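Local coordinates for protein isomaltodextranase (PDB 5AWO) that hydrolyses the (1->6)-alpha-D-glucosidic linkages in polysaccharides, removing successive isomaltose units from the non-reducing chain ends, at residues Leu263-Ile266 with Asn267-Asp271; Asn284-Asp287 with Ala288-Trp292. All blocks are in the same frame, centred on the assembly; numbering follows the deposited sequence.

Contact 1: Leu263-Ile266 with Asn267-Asp271; sequences LVRI and NADAD
R265 NH2 is gripped by two acceptors of the loop that follows it. Its bond to N267 O is 2.8 Å, nearly in the guanidinium plane. The other bond, to D269 OD1, is 2.8 Å and close to straight, with an N-H...O angle of 167°. It belongs to a salt bridge and uses the anti lone pair of that oxygen. NE turns to the side chain of N267 and meets OD1 at 3.0 Å, with the donor well above the carbonyl plane. R265 thus holds N267 side-on, by its backbone and its side chain at once. The amide stands almost perpendicular to the guanidinium, at 84°. The R265 chain bends at chi2 and chi3, which turns the edge of the guanidinium to the loop. A water accepts from R265 NH1 at 3.2 Å. N267 ND2 is satisfied by G315 O, and R265 has a second acid, D316, which pairs with NH1. These bonds probably fix the rotation of the buried guanidinium. R265 ends a strand of the parallel TIM barrel, between strands 242-245 and 312-314, and its side chain lies about 6 Å from that of D201, the probable nucleophile. I266 packs on helix 295-302.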
loop_
_atom_site.group_PDB
_atom_site.type_symbol
_atom_site.label_atom_id
_atom_site.label_comp_id
_atom_site.label_asym_id
_atom_site.label_seq_id
_atom_site.Cartn_x
_atom_site.Cartn_y
_atom_site.Cartn_z
ATOM N N LEU A 263 4.641 -1.569 0.940
ATOM C CA LEU A 263 4.178 -0.674 -0.133
ATOM C C LEU A 263 4.761 -1.149 -1.440
ATOM O O LEU A 263 5.910 -1.601 -1.484
ATOM C CB LEU A 263 4.681 0.758 0.080
ATOM C CG LEU A 263 3.865 1.681 0.983
ATOM C CD1 LEU A 263 3.864 1.268 2.458
ATOM C CD2 LEU A 263 4.393 3.102 0.828
ATOM N N VAL A 264 3.967 -1.027 -2.519
ATOM C CA VAL A 264 4.463 -1.206 -3.883
ATOM C C VAL A 264 4.096 -0.021 -4.775
ATOM O O VAL A 264 2.946 0.433 -4.793
ATOM C CB VAL A 264 3.947 -2.483 -4.569
ATOM C CG1 VAL A 264 4.640 -3.698 -3.962
ATOM C CG2 VAL A 264 2.419 -2.585 -4.512
ATOM N N ARG A 265 5.081 0.497 -5.501
ATOM C CA ARG A 265 4.755 1.503 -6.541
ATOM C C ARG A 265 3.866 0.915 -7.615
ATOM O O ARG A 265 4.153 -0.163 -8.134
ATOM C CB ARG A 265 6.030 2.066 -7.160
ATOM C CG ARG A 265 6.615 3.243 -6.403
ATOM C CD ARG A 265 5.961 4.588 -6.789
ATOM N NE ARG A 265 6.215 4.811 -8.212
ATOM C CZ ARG A 265 7.409 5.114 -8.726
ATOM N NH1 ARG A 265 8.425 5.425 -7.937
ATOM N NH2 ARG A 265 7.593 5.073 -10.042
ATOM N N ILE A 266 2.846 1.688 -8.002
ATOM C CA ILE A 266 1.891 1.256 -9.013
ATOM C C ILE A 266 1.872 2.119 -10.270
ATOM O O ILE A 266 1.006 1.924 -11.132
ATOM C CB ILE A 266 0.492 1.081 -8.392
ATOM C CG1 ILE A 266 -0.035 2.341 -7.673
ATOM C CG2 ILE A 266 0.505 -0.115 -7.446
ATOM C CD1 ILE A 266 -0.094 3.609 -8.482
ATOM N N ASN A 267 2.852 2.999 -10.417
ATOM C CA ASN A 267 2.917 3.954 -11.518
ATOM C C ASN A 267 4.335 4.224 -11.936
ATOM O O ASN A 267 5.258 3.963 -11.164
ATOM C CB ASN A 267 2.220 5.275 -11.179
ATOM C CG ASN A 267 2.815 5.992 -9.957
ATOM O OD1 ASN A 267 3.332 5.363 -9.016
ATOM N ND2 ASN A 267 2.638 7.305 -9.917
ATOM N N ALA A 268 4.500 4.776 -13.134
ATOM C CA ALA A 268 5.766 5.365 -13.536
ATOM C C ALA A 268 6.129 6.535 -12.619
ATOM O O ALA A 268 5.247 7.134 -11.986
ATOM C CB ALA A 268 5.647 5.852 -14.976
ATOM N N ASP A 269 7.412 6.883 -12.552
ATOM C CA ASP A 269 7.862 7.946 -11.671
ATOM C C ASP A 269 7.071 9.242 -11.899
ATOM O O ASP A 269 6.723 9.583 -13.021
ATOM C CB ASP A 269 9.332 8.291 -11.927
ATOM C CG ASP A 269 10.316 7.191 -11.531
ATOM O OD1 ASP A 269 9.934 6.075 -11.126
ATOM O OD2 ASP A 269 11.542 7.445 -11.655
ATOM N N ALA A 270 6.887 10.020 -10.836
ATOM C CA ALA A 270 6.212 11.307 -10.965
ATOM C C ALA A 270 6.880 12.214 -12.007
ATOM O O ALA A 270 6.195 12.983 -12.688
ATOM C CB ALA A 270 6.140 12.010 -9.610
ATOM N N ASP A 271 8.197 12.167 -12.129
ATOM C CA ASP A 271 8.923 12.895 -13.186
ATOM C C ASP A 271 8.556 14.374 -13.089
ATOM O O ASP A 271 8.521 14.925 -11.974
ATOM C CB ASP A 271 8.620 12.192 -14.537
ATOM C CG ASP A 271 9.540 12.594 -15.701
ATOM O OD1 ASP A 271 9.220 13.608 -16.351
ATOM O OD2 ASP A 271 10.514 11.874 -16.030
HETATM O O HOH W 1 11.366 4.952 -9.009
#

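Contact 2: Asn284-Asp287 with Ala288-Trp292; sequences NWQD and AWPNW
The loop between helices 274-279 and 295-302 of the catalytic barrel doubles back on itself here, and W285 meets W292 where its two arms come together. The rings form a T-shaped pair: the edge of W285 points at the face of W292, with the planes at 63°. W285 CD1 sits over that face, 3.4 Å from W292 CZ2 and nearer the outside of the six-membered ring than its centre. W285 CG is anti to the backbone N (chi1 177°), which carries the indole across to its partner. N291 lies side by side with W285, its CB 3.6 Å from W285 NE1. W292 also forms an edge-to-face pair with W302 of helix 295-302, so the aromatic cluster ties the loop to that helix. An alanine in place of W292 would probably leave the W285 edge without its facing ring and open a gap beside W302. The backbone arms are joined by Q286 N, which donates to N291 O at 2.9 Å. Nearer the bend, the side chain of Q286, extended beyond CG, reaches forward round the bend. Its NE2 donates to A288 O at 3.1 Å, from above the carbonyl plane. A cis peptide bond precedes P290, and R282 reaches the carbonyl oxygens of both P290 and N291.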
loop_
_atom_site.group_PDB
_atom_site.type_symbol
_atom_site.label_atom_id
_atom_site.label_comp_id
_atom_site.label_asym_id
_atom_site.label_seq_id
_atom_site.Cartn_x
_atom_site.Cartn_y
_atom_site.Cartn_z
ATOM N N ASN A 284 -2.821 1.407 -21.202
ATOM C CA ASN A 284 -2.729 -0.044 -21.274
ATOM C C ASN A 284 -1.797 -0.644 -20.238
ATOM O O ASN A 284 -0.895 0.043 -19.748
ATOM C CB ASN A 284 -2.250 -0.487 -22.667
ATOM C CG ASN A 284 -0.856 -0.022 -22.959
ATOM O OD1 ASN A 284 -0.637 1.162 -23.229
ATOM N ND2 ASN A 284 0.114 -0.935 -22.871
ATOM N N TRP A 285 -2.053 -1.890 -19.879
ATOM C CA TRP A 285 -1.169 -2.704 -19.065
ATOM C C TRP A 285 -0.036 -3.268 -19.901
ATOM O O TRP A 285 -0.208 -3.564 -21.099
ATOM C CB TRP A 285 -1.978 -3.850 -18.492
ATOM C CG TRP A 285 -1.249 -4.878 -17.665
ATOM C CD1 TRP A 285 -1.056 -4.860 -16.313
ATOM C CD2 TRP A 285 -0.673 -6.108 -18.133
ATOM N NE1 TRP A 285 -0.393 -6.000 -15.909
ATOM C CE2 TRP A 285 -0.152 -6.780 -17.006
ATOM C CE3 TRP A 285 -0.555 -6.702 -19.396
ATOM C CZ2 TRP A 285 0.472 -8.022 -17.095
ATOM C CZ3 TRP A 285 0.056 -7.940 -19.472
ATOM C CH2 TRP A 285 0.561 -8.576 -18.332
ATOM N N GLN A 286 1.120 -3.475 -19.262
ATOM C CA GLN A 286 2.217 -4.216 -19.877
ATOM C C GLN A 286 2.766 -5.159 -18.818
ATOM O O GLN A 286 2.564 -4.948 -17.616
ATOM C CB GLN A 286 3.309 -3.277 -20.382
ATOM C CG GLN A 286 4.014 -2.505 -19.281
ATOM C CD GLN A 286 5.059 -1.542 -19.779
ATOM O OE1 GLN A 286 4.942 -0.964 -20.866
ATOM N NE2 GLN A 286 6.104 -1.337 -18.955
ATOM N N ASP A 287 3.504 -6.168 -19.253
ATOM C CA ASP A 287 3.934 -7.265 -18.363
ATOM C C ASP A 287 5.287 -7.054 -17.718
ATOM O O ASP A 287 6.000 -8.036 -17.481
ATOM C CB ASP A 287 3.953 -8.601 -19.134
ATOM C CG ASP A 287 5.122 -8.728 -20.091
ATOM O OD1 ASP A 287 5.752 -7.737 -20.445
ATOM O OD2 ASP A 287 5.477 -9.878 -20.469
ATOM N N ALA A 288 5.653 -5.802 -17.493
ATOM C CA ALA A 288 6.948 -5.408 -16.915
ATOM C C ALA A 288 6.786 -4.062 -16.231
ATOM O O ALA A 288 5.853 -3.280 -16.527
ATOM C CB ALA A 288 7.985 -5.283 -17.984
ATOM N N TRP A 289 7.731 -3.770 -15.340
ATOM C CA TRP A 289 7.711 -2.534 -14.584
ATOM C C TRP A 289 7.617 -1.328 -15.515
ATOM O O TRP A 289 8.366 -1.248 -16.489
ATOM C CB TRP A 289 9.008 -2.370 -13.779
ATOM C CG TRP A 289 9.206 -0.949 -13.373
ATOM C CD1 TRP A 289 10.028 -0.037 -13.959
ATOM C CD2 TRP A 289 8.454 -0.245 -12.383
ATOM N NE1 TRP A 289 9.851 1.202 -13.388
ATOM C CE2 TRP A 289 8.880 1.096 -12.424
ATOM C CE3 TRP A 289 7.456 -0.611 -11.480
ATOM C CZ2 TRP A 289 8.369 2.066 -11.566
ATOM C CZ3 TRP A 289 6.942 0.365 -10.604
ATOM C CH2 TRP A 289 7.414 1.687 -10.675
ATOM N N PRO A 290 6.733 -0.362 -15.215
ATOM C CA PRO A 290 5.581 -0.421 -14.350
ATOM C C PRO A 290 4.398 -0.966 -15.156
ATOM O O PRO A 290 4.220 -0.584 -16.325
ATOM C CB PRO A 290 5.358 1.043 -13.971
ATOM C CG PRO A 290 5.753 1.775 -15.213
ATOM C CD PRO A 290 6.873 0.959 -15.848
ATOM N N ASN A 291 3.581 -1.821 -14.556
ATOM C CA ASN A 291 2.548 -2.468 -15.372
ATOM C C ASN A 291 1.645 -1.390 -15.983
ATOM O O ASN A 291 1.288 -1.461 -17.161
ATOM C CB ASN A 291 1.746 -3.476 -14.569
ATOM C CG ASN A 291 2.614 -4.554 -14.003
ATOM O OD1 ASN A 291 3.081 -5.451 -14.754
ATOM N ND2 ASN A 291 2.889 -4.468 -12.729
ATOM N N TRP A 292 1.235 -0.455 -15.136
ATOM C CA TRP A 292 0.499 0.728 -15.592
ATOM C C TRP A 292 1.335 1.986 -15.389
ATOM O O TRP A 292 2.089 2.104 -14.404
ATOM C CB TRP A 292 -0.831 0.855 -14.846
ATOM C CG TRP A 292 -1.846 -0.181 -15.209
ATOM C CD1 TRP A 292 -2.697 -0.149 -16.278
ATOM C CD2 TRP A 292 -2.135 -1.395 -14.508
ATOM N NE1 TRP A 292 -3.499 -1.260 -16.284
ATOM C CE2 TRP A 292 -3.164 -2.051 -15.221
ATOM C CE3 TRP A 292 -1.617 -2.009 -13.363
ATOM C CZ2 TRP A 292 -3.689 -3.273 -14.801
ATOM C CZ3 TRP A 292 -2.130 -3.235 -12.964
ATOM C CH2 TRP A 292 -3.140 -3.860 -13.677
#

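In the fold
Contact 1 is buried at the end of a barrel strand. Contact 2 is partly buried, in a loop farther from the chain centre, with W285 exposed and W292 buried. Their chemistry follows their place. Residues 263-271 rely on charge and hydrogen bonds, whereas residues 284-292 combine an aromatic pair with backbone and amide bonds. Both come about 6 Å from the side chain of D201, through the side chains of R265 and W289. Both pack on helix 295-302, through I266 and N267 in one and N291 and W292 in the other. They also touch directly. The W289 ring lies against R265 and N267, with its CH2 3.2 Å from N267 O, and P290 packs on N267 and A268.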